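Local coordinates for glycosyl hydrolase family 2, TIM barrel domain protein (Faecalibacterium prausnitzii A2-165, PDB 6ED2) that probably hydrolyses beta-glucuronides, as a family 2 glycoside hydrolase of a human gut bacterium, and carries a bound magnesium ion, at residues L69-P74 against F93-S98; I297-I302 against L308-P313; G402-E407 against E450-P455; G537-S542 against I591-G596. One frame throughout, in Å; residues are numbered along the deposited sequence.

Overall arrangement
Contact 1 comes first along the chain and belongs to the antiparallel sheet of the sugar binding domain, where strands 69-73 and 92-101 both pair with strand 38-51. Contacts 2, 3 and 4 follow in series within the TIM barrel domain. Contact 2 lies at the hairpin 300-303/306-309, which leads into the first barrel strand, 312-320; contact 3 sets a loop after strand 373-377 against helix 449-463; contact 4 joins two loops that follow strands 531-535 and 574-580. Contacts 1 and 2 have centres 44 Å apart, on opposite sides of the chain's centre, and no two contacts touch. Contacts 1 and 4 also lie beside other subunits of the tetramer, so subunit association involves both domains.

Contact 1. Residues L69-P74 against F93-S98; sequences LSMPVP and FWYETS
Met71 and Val73 meet the ring of Tyr95 through apolar contacts at one shared ring atom. Met71 CG approaches Tyr95 CE1 to 3.6 Å, and Val73 CG2 comes to 3.5 Å of the same Tyr95 CE1. Both side chains reach the ring obliquely, and Val73 CG2 also touches CD1. In Met71 the CG stands anti to the backbone N (chi1 175°), which carries it to the ring before the chain bends at its next two torsions. The strands, with the Met71 and Tyr95 CA atoms 8.1 Å apart, are not hydrogen-bonded to each other: in this antiparallel sheet of the sugar binding domain, strand 38-51 bonds to both, and Phe48 on it sets its ring edge-to-face with Tyr95. Water supplies the polar link. Tyr95 OH gives its proton to a water at 2.5 Å, and that water donates to Pro72 O at 2.8 Å, joining the tip of the ring to the backbone of strand 69-73. Replacing Tyr95 with an alanine would probably open a gap beside Met71 and Val73 and leave the water on Pro72 O without its hydroxyl partner. Lys338 of a neighbouring subunit bonds to Ser70 O, and Leu334 of that subunit packs on Pro72.

Contact 2. Residues I297-I302 against L308-P313; sequences IRTFEI and LLNGSP
Thr299 O accepts a hydrogen bond from Asn310 N at 2.8 Å, nearly straight at 171°. With CG anti to the carbonyl carbon (chi1 -59°), the Asn310 amide swings back to 297-302: its OD1 takes Thr299 N at 2.9 Å, the donor lying nearly along the C=O axis, while its ND2 bonds to Trp267 O. A water held by Thr299 OG1 at 2.8 Å and by Gly311 N donates a weak bond to Leu308 O, tying the Thr299 side chain to the type I' turn from Leu309 to Ser312. Glu301 and Leu308 form a hydrogen-bonded antiparallel pair, with Leu308 N 2.8 Å from Glu301 O. In the neighbouring non-hydrogen-bonded pair, Leu309 CB lies at the edge of the Phe300 ring. The side chains of Arg298 and Leu309 cross at about a right angle, Arg298 CD coming to 3.8 Å of Leu309 CD1, while the guanidinium reaches Pro431 O and Gln466. The asparagine amide thus prolongs the hairpin's ladder of bonds, occupying the place of a backbone carbonyl where the chain turns away.

Contact 3. Residues G402-E407 against E450-P455; sequences GFFEKE and EEYFKP
Phe404, Tyr452 and Phe453 form an aromatic cluster between a loop of the TIM barrel domain, which has a short 3-10 segment at 403-405, and helix 449-463. Followed outward, the Phe404 CB points toward the helix, and with CG anti to the carbonyl carbon (chi1 -67°) the ring is carried across the face of Tyr452. Its CD1 meets Tyr452 CG at 3.6 Å and also nears CB and CD1 of that residue. The next atom, Phe404 CE1, sits 3.4 Å above the Tyr452 ring plane, over its centre, and comes to 3.5 Å of Tyr452 CD2. The planes are inclined at 34°, an oblique aromatic pair. Further round, Phe404 CZ lies between the two partners, touching both Tyr452 CD2 and Phe453 CE2. Here the geometry changes: the edge of Phe453 is turned toward the face of Phe404, an offset edge-to-face pair with planes at 90°. The hydroxyl of Tyr452 leaves the cluster and bonds to His416 on helix 409-427. A serine in place of Tyr452 would probably strip Phe404 of the ring beneath its CE1 and leave His416 without this hydroxyl partner. Phe453 also meets Tyr472 edge-to-face. At the far rim of Phe404, its CE2 stands 4.0 Å from Phe453 CE2.

Contact 4. Residues G537-S542 against I591-G596; sequences GTDNLS and ILRVDG
Asp539 and Arg593 face each other because both side chains set CG anti to the carbonyl carbon (chi1 -71° and -72°) and the arginine then bends at chi2 (-69°), bringing the guanidinium back although the arginine's CB points away from 537-542. The result is a long salt bridge: Asp539 OD2 is 3.9 Å from Arg593 NH1, well out of the guanidinium plane, so their direct link is one of charge, with no N-H pointing at the oxygen. Water 4 fills in, at the edge of the guanidinium in its plane, donating to Asp539 OD2 at 2.7 Å and accepting from Arg593 NH1 at 3.0 Å. A second water, water 3, donates to Asp539 OD1 at 2.9 Å and to Gly596 O while accepting from Val594 N. The carboxylate has further partners in Lys599, by salt bridge, and the backbone N of Lys598; Arg593 NH2 turns to Asp189 and Tyr501. Beside this polar part, Leu541 CD2 approaches Val594 CG1 at 4.3 Å. Leu541 also packs on Leu541 of a neighbouring subunit, and Val594 on Trp552 of the same neighbour. The arrangement joins two loops that follow successive strands of the TIM barrel, one of them shaped by an inverse gamma turn centred on Val594.

Contact 1. Residues L69-P74 against F93-S98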
loop_
_atom_site.group_PDB
_atom_site.type_symbol
_atom_site.label_atom_id
_atom_site.label_comp_id
_atom_site.label_asym_id
_atom_site.label_seq_id
_atom_site.Cartn_x
_atom_site.Cartn_y
_atom_site.Cartn_z
ATOM N N LEU A 69 1.284 2.535 36.103
ATOM C CA LEU A 69 1.390 3.380 34.927
ATOM C C LEU A 69 0.008 3.922 34.607
ATOM O O LEU A 69 -1.011 3.368 35.031
ATOM C CB LEU A 69 1.977 2.618 33.723
ATOM C CG LEU A 69 1.295 1.307 33.350
ATOM C CD1 LEU A 69 0.249 1.568 32.287
ATOM C CD2 LEU A 69 2.306 0.307 32.853
ATOM N N SER A 70 -0.023 5.029 33.868
ATOM C CA SER A 70 -1.292 5.664 33.538
ATOM C C SER A 70 -1.980 4.886 32.426
ATOM O O SER A 70 -1.333 4.398 31.497
ATOM C CB SER A 70 -1.072 7.115 33.113
ATOM O OG SER A 70 -0.363 7.153 31.886
ATOM N N MET A 71 -3.291 4.760 32.527
ATOM C CA MET A 71 -4.022 3.940 31.576
ATOM C C MET A 71 -5.378 4.577 31.334
ATOM O O MET A 71 -6.122 4.817 32.288
ATOM C CB MET A 71 -4.174 2.505 32.093
ATOM C CG MET A 71 -5.021 1.594 31.214
ATOM S SD MET A 71 -4.224 1.202 29.630
ATOM C CE MET A 71 -2.527 0.859 30.114
ATOM N N PRO A 72 -5.715 4.918 30.093
ATOM C CA PRO A 72 -7.037 5.503 29.832
ATOM C C PRO A 72 -8.131 4.454 29.989
ATOM O O PRO A 72 -7.958 3.289 29.628
ATOM C CB PRO A 72 -6.936 5.991 28.380
ATOM C CG PRO A 72 -5.887 5.097 27.761
ATOM C CD PRO A 72 -4.903 4.771 28.873
ATOM N N VAL A 73 -9.259 4.889 30.539
ATOM C CA VAL A 73 -10.478 4.101 30.672
ATOM C C VAL A 73 -11.582 4.929 30.030
ATOM O O VAL A 73 -11.726 6.114 30.362
ATOM C CB VAL A 73 -10.784 3.793 32.146
ATOM C CG1 VAL A 73 -12.148 3.140 32.287
ATOM C CG2 VAL A 73 -9.685 2.915 32.765
ATOM N N PRO A 74 -12.365 4.390 29.088
ATOM C CA PRO A 74 -12.371 3.023 28.560
ATOM C C PRO A 74 -11.351 2.762 27.449
ATOM O O PRO A 74 -11.179 3.589 26.562
ATOM C CB PRO A 74 -13.798 2.885 28.006
ATOM C CG PRO A 74 -14.091 4.290 27.493
ATOM C CD PRO A 74 -13.455 5.209 28.512
ATOM N N PHE A 93 -4.394 -8.258 36.378
ATOM C CA PHE A 93 -3.947 -6.879 36.225
ATOM C C PHE A 93 -4.902 -5.966 36.990
ATOM O O PHE A 93 -6.076 -6.293 37.192
ATOM C CB PHE A 93 -3.858 -6.455 34.738
ATOM C CG PHE A 93 -5.095 -6.777 33.923
ATOM C CD1 PHE A 93 -6.076 -5.812 33.715
ATOM C CD2 PHE A 93 -5.271 -8.050 33.364
ATOM C CE1 PHE A 93 -7.217 -6.081 32.971
ATOM C CE2 PHE A 93 -6.409 -8.345 32.613
ATOM C CZ PHE A 93 -7.390 -7.354 32.415
ATOM N N TRP A 94 -4.392 -4.797 37.395
ATOM C CA TRP A 94 -5.102 -3.908 38.309
ATOM C C TRP A 94 -5.340 -2.537 37.691
ATOM O O TRP A 94 -4.444 -1.952 37.064
ATOM C CB TRP A 94 -4.323 -3.721 39.616
ATOM C CG TRP A 94 -4.156 -4.949 40.471
ATOM C CD1 TRP A 94 -3.322 -5.994 40.245
ATOM C CD2 TRP A 94 -4.811 -5.216 41.717
ATOM N NE1 TRP A 94 -3.416 -6.909 41.271
ATOM C CE2 TRP A 94 -4.330 -6.454 42.185
ATOM C CE3 TRP A 94 -5.764 -4.530 42.478
ATOM C CZ2 TRP A 94 -4.776 -7.029 43.381
ATOM C CZ3 TRP A 94 -6.199 -5.089 43.662
ATOM C CH2 TRP A 94 -5.706 -6.328 44.103
ATOM N N TYR A 95 -6.548 -2.028 37.896
ATOM C CA TYR A 95 -6.912 -0.649 37.625
ATOM C C TYR A 95 -7.200 0.047 38.949
ATOM O O TYR A 95 -7.706 -0.569 39.893
ATOM C CB TYR A 95 -8.149 -0.565 36.732
ATOM C CG TYR A 95 -7.918 -0.826 35.266
ATOM C CD1 TYR A 95 -7.896 0.225 34.358
ATOM C CD2 TYR A 95 -7.764 -2.124 34.777
ATOM C CE1 TYR A 95 -7.706 0.004 33.012
ATOM C CE2 TYR A 95 -7.564 -2.359 33.411
ATOM C CZ TYR A 95 -7.532 -1.288 32.538
ATOM O OH TYR A 95 -7.337 -1.490 31.185
ATOM N N GLU A 96 -6.876 1.335 39.023
ATOM C CA GLU A 96 -7.060 2.077 40.262
ATOM C C GLU A 96 -7.395 3.522 39.932
ATOM O O GLU A 96 -6.780 4.119 39.045
ATOM C CB GLU A 96 -5.813 2.013 41.146
ATOM C CG GLU A 96 -5.973 2.675 42.515
ATOM C CD GLU A 96 -4.637 3.012 43.181
ATOM O OE1 GLU A 96 -3.917 2.089 43.614
ATOM O OE2 GLU A 96 -4.304 4.212 43.269
ATOM N N THR A 97 -8.383 4.071 40.627
ATOM C CA THR A 97 -8.648 5.496 40.544
ATOM C C THR A 97 -9.229 5.949 41.875
ATOM O O THR A 97 -9.277 5.189 42.843
ATOM C CB THR A 97 -9.550 5.827 39.349
ATOM O OG1 THR A 97 -9.658 7.246 39.230
ATOM C CG2 THR A 97 -10.951 5.215 39.495
ATOM N N SER A 98 -9.629 7.212 41.932
ATOM C CA SER A 98 -10.197 7.812 43.126
ATOM C C SER A 98 -11.477 8.503 42.728
ATOM O O SER A 98 -11.590 9.023 41.617
ATOM C CB SER A 98 -9.262 8.851 43.783
ATOM O OG SER A 98 -8.071 8.230 44.219
HETATM O O HOH W 1 -8.401 0.510 30.021
#

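Contact 2. Residues I297-I302 against L308-P313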
loop_
_atom_site.group_PDB
_atom_site.type_symbol
_atom_site.label_atom_id
_atom_site.label_comp_id
_atom_site.label_asym_id
_atom_site.label_seq_id
_atom_site.Cartn_x
_atom_site.Cartn_y
_atom_site.Cartn_z
ATOM N N ILE A 297 -42.058 2.045 19.241
ATOM C CA ILE A 297 -43.260 1.235 19.117
ATOM C C ILE A 297 -43.144 0.438 17.822
ATOM O O ILE A 297 -43.280 0.987 16.724
ATOM C CB ILE A 297 -44.526 2.102 19.134
ATOM C CG1 ILE A 297 -44.600 2.903 20.438
ATOM C CG2 ILE A 297 -45.762 1.238 18.997
ATOM C CD1 ILE A 297 -45.868 3.741 20.540
ATOM N N ARG A 298 -42.880 -0.856 17.952
ATOM C CA ARG A 298 -42.741 -1.717 16.790
ATOM C C ARG A 298 -42.961 -3.162 17.218
ATOM O O ARG A 298 -42.612 -3.549 18.339
ATOM C CB ARG A 298 -41.360 -1.559 16.136
ATOM C CG ARG A 298 -40.201 -2.004 17.028
ATOM C CD ARG A 298 -39.779 -3.437 16.737
ATOM N NE ARG A 298 -38.742 -3.959 17.635
ATOM C CZ ARG A 298 -38.993 -4.601 18.772
ATOM N NH1 ARG A 298 -40.253 -4.768 19.164
ATOM N NH2 ARG A 298 -37.989 -5.057 19.524
ATOM N N THR A 299 -43.502 -3.959 16.296
ATOM C CA THR A 299 -43.634 -5.400 16.474
ATOM C C THR A 299 -42.690 -6.137 15.529
ATOM O O THR A 299 -42.409 -5.677 14.416
ATOM C CB THR A 299 -45.063 -5.879 16.213
ATOM O OG1 THR A 299 -45.387 -5.693 14.825
ATOM C CG2 THR A 299 -46.057 -5.132 17.093
ATOM N N PHE A 300 -42.195 -7.285 15.982
ATOM C CA PHE A 300 -41.318 -8.074 15.130
ATOM C C PHE A 300 -41.517 -9.559 15.408
ATOM O O PHE A 300 -41.451 -9.987 16.563
ATOM C CB PHE A 300 -39.859 -7.681 15.339
ATOM C CG PHE A 300 -38.913 -8.378 14.413
ATOM C CD1 PHE A 300 -38.588 -7.822 13.191
ATOM C CD2 PHE A 300 -38.352 -9.594 14.762
ATOM C CE1 PHE A 300 -37.699 -8.471 12.325
ATOM C CE2 PHE A 300 -37.477 -10.245 13.909
ATOM C CZ PHE A 300 -37.149 -9.677 12.686
ATOM N N GLU A 301 -41.735 -10.337 14.346
ATOM C CA GLU A 301 -41.996 -11.767 14.475
ATOM C C GLU A 301 -41.799 -12.444 13.126
ATOM O O GLU A 301 -41.920 -11.817 12.069
ATOM C CB GLU A 301 -43.415 -12.029 14.982
ATOM C CG GLU A 301 -44.479 -11.520 14.023
ATOM C CD GLU A 301 -45.902 -11.866 14.479
ATOM O OE1 GLU A 301 -46.857 -11.431 13.803
ATOM O OE2 GLU A 301 -46.063 -12.577 15.503
ATOM N N ILE A 302 -41.508 -13.737 13.174
ATOM C CA ILE A 302 -41.496 -14.567 11.975
ATOM C C ILE A 302 -42.898 -15.127 11.755
ATOM O O ILE A 302 -43.428 -15.841 12.613
ATOM C CB ILE A 302 -40.480 -15.709 12.096
ATOM C CG1 ILE A 302 -39.066 -15.154 12.256
ATOM C CG2 ILE A 302 -40.583 -16.632 10.873
ATOM C CD1 ILE A 302 -38.051 -16.223 12.641
ATOM N N LEU A 308 -41.173 -10.218 9.880
ATOM C CA LEU A 308 -42.197 -9.181 9.794
ATOM C C LEU A 308 -41.920 -8.094 10.828
ATOM O O LEU A 308 -41.920 -8.361 12.038
ATOM C CB LEU A 308 -43.593 -9.759 9.994
ATOM C CG LEU A 308 -44.106 -10.690 8.887
ATOM C CD1 LEU A 308 -45.573 -11.037 9.148
ATOM C CD2 LEU A 308 -43.924 -10.070 7.505
ATOM N N LEU A 309 -41.695 -6.878 10.343
ATOM C CA LEU A 309 -41.530 -5.693 11.171
ATOM C C LEU A 309 -42.770 -4.834 10.990
ATOM O O LEU A 309 -43.039 -4.366 9.878
ATOM C CB LEU A 309 -40.273 -4.911 10.775
ATOM C CG LEU A 309 -40.051 -3.554 11.455
ATOM C CD1 LEU A 309 -39.905 -3.711 12.948
ATOM C CD2 LEU A 309 -38.811 -2.886 10.885
ATOM N N ASN A 310 -43.515 -4.619 12.075
ATOM C CA ASN A 310 -44.800 -3.921 11.996
ATOM C C ASN A 310 -45.698 -4.551 10.934
ATOM O O ASN A 310 -46.414 -3.866 10.206
ATOM C CB ASN A 310 -44.599 -2.431 11.729
ATOM C CG ASN A 310 -43.765 -1.765 12.808
ATOM O OD1 ASN A 310 -43.795 -2.189 13.961
ATOM N ND2 ASN A 310 -43.006 -0.739 12.440
ATOM N N GLY A 311 -45.643 -5.877 10.833
ATOM C CA GLY A 311 -46.491 -6.595 9.905
ATOM C C GLY A 311 -46.052 -6.562 8.459
ATOM O O GLY A 311 -46.789 -7.065 7.608
ATOM N N SER A 312 -44.884 -5.989 8.145
ATOM C CA SER A 312 -44.362 -5.985 6.782
ATOM C C SER A 312 -43.022 -6.712 6.708
ATOM O O SER A 312 -42.185 -6.563 7.604
ATOM C CB SER A 312 -44.185 -4.558 6.250
ATOM O OG SER A 312 -45.382 -4.097 5.661
ATOM N N PRO A 313 -42.785 -7.490 5.652
ATOM C CA PRO A 313 -41.546 -8.273 5.575
ATOM C C PRO A 313 -40.330 -7.402 5.312
ATOM O O PRO A 313 -40.402 -6.400 4.597
ATOM C CB PRO A 313 -41.806 -9.239 4.411
ATOM C CG PRO A 313 -42.841 -8.544 3.569
ATOM C CD PRO A 313 -43.691 -7.741 4.513
HETATM O O HOH W 2 -44.569 -7.418 12.749
#

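Contact 3. Residues G402-E407 against E450-P455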
loop_
_atom_site.group_PDB
_atom_site.type_symbol
_atom_site.label_atom_id
_atom_site.label_comp_id
_atom_site.label_asym_id
_atom_site.label_seq_id
_atom_site.Cartn_x
_atom_site.Cartn_y
_atom_site.Cartn_z
ATOM N N GLY A 402 -16.505 -34.975 21.366
ATOM C CA GLY A 402 -17.168 -33.740 21.013
ATOM C C GLY A 402 -17.148 -32.717 22.135
ATOM O O GLY A 402 -17.057 -33.042 23.326
ATOM N N PHE A 403 -17.256 -31.444 21.734
ATOM C CA PHE A 403 -17.128 -30.363 22.706
ATOM C C PHE A 403 -18.165 -30.481 23.815
ATOM O O PHE A 403 -17.868 -30.186 24.979
ATOM C CB PHE A 403 -17.226 -28.991 22.031
ATOM C CG PHE A 403 -16.804 -27.882 22.929
ATOM C CD1 PHE A 403 -17.732 -27.230 23.731
ATOM C CD2 PHE A 403 -15.469 -27.530 23.029
ATOM C CE1 PHE A 403 -17.329 -26.229 24.602
ATOM C CE2 PHE A 403 -15.058 -26.524 23.894
ATOM C CZ PHE A 403 -15.992 -25.874 24.687
ATOM N N PHE A 404 -19.376 -30.930 23.488
ATOM C CA PHE A 404 -20.450 -30.988 24.468
ATOM C C PHE A 404 -20.487 -32.306 25.248
ATOM O O PHE A 404 -21.442 -32.542 25.995
ATOM C CB PHE A 404 -21.788 -30.708 23.782
ATOM C CG PHE A 404 -21.899 -29.295 23.267
ATOM C CD1 PHE A 404 -21.872 -28.219 24.150
ATOM C CD2 PHE A 404 -21.971 -29.037 21.905
ATOM C CE1 PHE A 404 -21.936 -26.905 23.695
ATOM C CE2 PHE A 404 -22.044 -27.724 21.431
ATOM C CZ PHE A 404 -22.021 -26.648 22.329
ATOM N N GLU A 405 -19.462 -33.145 25.124
ATOM C CA GLU A 405 -19.293 -34.285 26.015
ATOM C C GLU A 405 -18.333 -33.998 27.154
ATOM O O GLU A 405 -18.142 -34.868 28.010
ATOM C CB GLU A 405 -18.762 -35.514 25.260
ATOM C CG GLU A 405 -19.466 -35.844 23.965
ATOM C CD GLU A 405 -18.898 -37.103 23.324
ATOM O OE1 GLU A 405 -17.960 -37.012 22.495
ATOM O OE2 GLU A 405 -19.391 -38.194 23.675
ATOM N N LYS A 406 -17.687 -32.836 27.162
ATOM C CA LYS A 406 -16.669 -32.582 28.168
ATOM C C LYS A 406 -17.291 -32.607 29.558
ATOM O O LYS A 406 -18.445 -32.219 29.753
ATOM C CB LYS A 406 -15.976 -31.232 27.914
ATOM C CG LYS A 406 -15.058 -31.207 26.688
ATOM C CD LYS A 406 -14.504 -29.797 26.437
ATOM C CE LYS A 406 -13.473 -29.792 25.328
ATOM N NZ LYS A 406 -12.102 -30.038 25.857
ATOM N N GLU A 407 -16.513 -33.093 30.525
ATOM C CA GLU A 407 -16.923 -33.051 31.923
ATOM C C GLU A 407 -17.279 -31.639 32.373
ATOM O O GLU A 407 -18.092 -31.468 33.280
ATOM C CB GLU A 407 -15.800 -33.611 32.807
ATOM C CG GLU A 407 -14.486 -32.805 32.699
ATOM C CD GLU A 407 -13.295 -33.392 33.478
ATOM O OE1 GLU A 407 -13.440 -34.449 34.143
ATOM O OE2 GLU A 407 -12.201 -32.775 33.417
ATOM N N GLU A 450 -27.916 -31.615 21.993
ATOM C CA GLU A 450 -29.317 -31.391 22.338
ATOM C C GLU A 450 -29.483 -31.104 23.824
ATOM O O GLU A 450 -30.253 -30.219 24.206
ATOM C CB GLU A 450 -30.172 -32.593 21.944
ATOM C CG GLU A 450 -30.130 -32.940 20.480
ATOM C CD GLU A 450 -29.229 -34.143 20.195
ATOM O OE1 GLU A 450 -28.029 -34.153 20.629
ATOM O OE2 GLU A 450 -29.741 -35.081 19.536
ATOM N N GLU A 451 -28.781 -31.851 24.678
ATOM C CA GLU A 451 -28.872 -31.599 26.112
ATOM C C GLU A 451 -28.383 -30.194 26.458
ATOM O O GLU A 451 -28.848 -29.593 27.433
ATOM C CB GLU A 451 -28.072 -32.652 26.879
ATOM C CG GLU A 451 -28.635 -34.096 26.793
ATOM C CD GLU A 451 -28.281 -34.838 25.488
ATOM O OE1 GLU A 451 -27.713 -34.230 24.535
ATOM O OE2 GLU A 451 -28.583 -36.052 25.411
ATOM N N TYR A 452 -27.459 -29.653 25.664
ATOM C CA TYR A 452 -26.958 -28.306 25.901
ATOM C C TYR A 452 -27.909 -27.259 25.329
ATOM O O TYR A 452 -28.276 -26.310 26.026
ATOM C CB TYR A 452 -25.553 -28.164 25.303
ATOM C CG TYR A 452 -24.839 -26.927 25.756
ATOM C CD1 TYR A 452 -24.068 -26.933 26.912
ATOM C CD2 TYR A 452 -24.942 -25.743 25.043
ATOM C CE1 TYR A 452 -23.414 -25.790 27.346
ATOM C CE2 TYR A 452 -24.283 -24.590 25.468
ATOM C CZ TYR A 452 -23.528 -24.625 26.623
ATOM O OH TYR A 452 -22.894 -23.495 27.055
ATOM N N PHE A 453 -28.348 -27.442 24.076
ATOM C CA PHE A 453 -29.142 -26.416 23.396
ATOM C C PHE A 453 -30.530 -26.270 24.009
ATOM O O PHE A 453 -31.061 -25.151 24.083
ATOM C CB PHE A 453 -29.297 -26.748 21.907
ATOM C CG PHE A 453 -28.106 -26.384 21.052
ATOM C CD1 PHE A 453 -28.292 -25.885 19.771
ATOM C CD2 PHE A 453 -26.814 -26.562 21.514
ATOM C CE1 PHE A 453 -27.204 -25.573 18.967
ATOM C CE2 PHE A 453 -25.721 -26.259 20.720
ATOM C CZ PHE A 453 -25.910 -25.762 19.453
ATOM N N LYS A 454 -31.160 -27.392 24.395
ATOM C CA LYS A 454 -32.576 -27.353 24.771
ATOM C C LYS A 454 -32.833 -26.379 25.912
ATOM O O LYS A 454 -33.671 -25.478 25.745
ATOM C CB LYS A 454 -33.079 -28.765 25.114
ATOM C CG LYS A 454 -34.561 -28.829 25.524
ATOM C CD LYS A 454 -34.990 -30.299 25.711
ATOM C CE LYS A 454 -36.445 -30.438 26.153
ATOM N NZ LYS A 454 -36.433 -30.833 27.592
ATOM N N PRO A 455 -32.149 -26.462 27.056
ATOM C CA PRO A 455 -32.411 -25.467 28.109
ATOM C C PRO A 455 -32.031 -24.049 27.709
ATOM O O PRO A 455 -32.675 -23.107 28.179
ATOM C CB PRO A 455 -31.567 -25.971 29.287
ATOM C CG PRO A 455 -30.467 -26.754 28.644
ATOM C CD PRO A 455 -31.102 -27.423 27.467
#

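Contact 4. Residues G537-S542 against I591-G596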
loop_
_atom_site.group_PDB
_atom_site.type_symbol
_atom_site.label_atom_id
_atom_site.label_comp_id
_atom_site.label_asym_id
_atom_site.label_seq_id
_atom_site.Cartn_x
_atom_site.Cartn_y
_atom_site.Cartn_z
ATOM N N GLY A 537 -17.412 -14.124 2.894
ATOM C CA GLY A 537 -16.464 -13.118 2.461
ATOM C C GLY A 537 -15.063 -13.655 2.223
ATOM O O GLY A 537 -14.793 -14.844 2.434
ATOM N N THR A 538 -14.157 -12.792 1.768
ATOM C CA THR A 538 -12.782 -13.190 1.519
ATOM C C THR A 538 -11.871 -12.103 2.056
ATOM O O THR A 538 -12.223 -10.919 2.055
ATOM C CB THR A 538 -12.461 -13.410 0.018
ATOM O OG1 THR A 538 -12.410 -12.151 -0.672
ATOM C CG2 THR A 538 -13.471 -14.323 -0.647
ATOM N N ASP A 539 -10.698 -12.516 2.513
ATOM C CA ASP A 539 -9.688 -11.545 2.870
ATOM C C ASP A 539 -9.240 -10.846 1.594
ATOM O O ASP A 539 -8.992 -11.495 0.571
ATOM C CB ASP A 539 -8.506 -12.228 3.559
ATOM C CG ASP A 539 -8.840 -12.715 4.953
ATOM O OD1 ASP A 539 -8.528 -12.015 5.940
ATOM O OD2 ASP A 539 -9.403 -13.818 5.071
ATOM N N ASN A 540 -9.167 -9.523 1.637
ATOM C CA ASN A 540 -8.619 -8.791 0.505
ATOM C C ASN A 540 -8.074 -7.470 1.023
ATOM O O ASN A 540 -8.734 -6.799 1.824
ATOM C CB ASN A 540 -9.678 -8.593 -0.597
ATOM C CG ASN A 540 -10.850 -7.721 -0.152
ATOM O OD1 ASN A 540 -10.934 -6.543 -0.517
ATOM N ND2 ASN A 540 -11.764 -8.298 0.624
ATOM N N LEU A 541 -6.853 -7.135 0.609
ATOM C CA LEU A 541 -6.216 -5.886 1.010
ATOM C C LEU A 541 -6.673 -4.735 0.134
ATOM O O LEU A 541 -6.779 -4.871 -1.090
ATOM C CB LEU A 541 -4.696 -5.998 0.914
ATOM C CG LEU A 541 -4.083 -7.150 1.703
ATOM C CD1 LEU A 541 -2.614 -7.276 1.346
ATOM C CD2 LEU A 541 -4.279 -6.901 3.185
ATOM N N SER A 542 -6.929 -3.595 0.769
ATOM C CA SER A 542 -7.157 -2.352 0.044
ATOM C C SER A 542 -6.031 -2.133 -0.965
ATOM O O SER A 542 -4.846 -2.174 -0.609
ATOM C CB SER A 542 -7.236 -1.194 1.051
ATOM O OG SER A 542 -8.093 -0.157 0.600
ATOM N N ILE A 591 0.024 -17.223 10.392
ATOM C CA ILE A 591 0.388 -17.090 8.983
ATOM C C ILE A 591 -0.836 -16.806 8.122
ATOM O O ILE A 591 -0.693 -16.301 7.007
ATOM C CB ILE A 591 1.146 -18.329 8.447
ATOM C CG1 ILE A 591 0.250 -19.566 8.375
ATOM C CG2 ILE A 591 2.403 -18.639 9.272
ATOM C CD1 ILE A 591 0.970 -20.768 7.753
ATOM N N LEU A 592 -2.039 -17.103 8.612
ATOM C CA LEU A 592 -3.261 -16.868 7.850
ATOM C C LEU A 592 -3.800 -15.452 7.990
ATOM O O LEU A 592 -4.784 -15.117 7.324
ATOM C CB LEU A 592 -4.353 -17.830 8.308
ATOM C CG LEU A 592 -4.127 -19.284 7.935
ATOM C CD1 LEU A 592 -5.074 -20.153 8.748
ATOM C CD2 LEU A 592 -4.394 -19.423 6.458
ATOM N N ARG A 593 -3.206 -14.634 8.854
ATOM C CA ARG A 593 -3.790 -13.363 9.270
ATOM C C ARG A 593 -2.778 -12.252 8.981
ATOM O O ARG A 593 -1.776 -12.097 9.690
ATOM C CB ARG A 593 -4.193 -13.429 10.742
ATOM C CG ARG A 593 -5.427 -14.310 10.986
ATOM C CD ARG A 593 -6.685 -13.655 10.388
ATOM N NE ARG A 593 -7.882 -14.501 10.471
ATOM C CZ ARG A 593 -8.361 -15.207 9.449
ATOM N NH1 ARG A 593 -7.730 -15.173 8.271
ATOM N NH2 ARG A 593 -9.461 -15.948 9.595
ATOM N N VAL A 594 -3.044 -11.483 7.928
ATOM C CA VAL A 594 -2.164 -10.395 7.523
ATOM C C VAL A 594 -2.480 -9.176 8.382
ATOM O O VAL A 594 -3.283 -8.318 7.989
ATOM C CB VAL A 594 -2.325 -10.108 6.020
ATOM C CG1 VAL A 594 -1.412 -8.968 5.581
ATOM C CG2 VAL A 594 -2.026 -11.380 5.209
ATOM N N ASP A 595 -1.862 -9.107 9.565
ATOM C CA ASP A 595 -2.193 -8.116 10.595
ATOM C C ASP A 595 -3.704 -8.100 10.861
ATOM O O ASP A 595 -4.424 -7.148 10.547
ATOM C CB ASP A 595 -1.690 -6.720 10.200
ATOM C CG ASP A 595 -1.848 -5.693 11.332
ATOM O OD1 ASP A 595 -2.097 -6.107 12.498
ATOM O OD2 ASP A 595 -1.720 -4.474 11.055
ATOM N N GLY A 596 -4.172 -9.196 11.431
ATOM C CA GLY A 596 -5.584 -9.320 11.713
ATOM C C GLY A 596 -6.357 -9.834 10.514
ATOM O O GLY A 596 -5.806 -10.347 9.529
HETATM O O HOH W 3 -5.927 -11.467 7.090
HETATM O O HOH W 4 -8.440 -16.315 5.599
#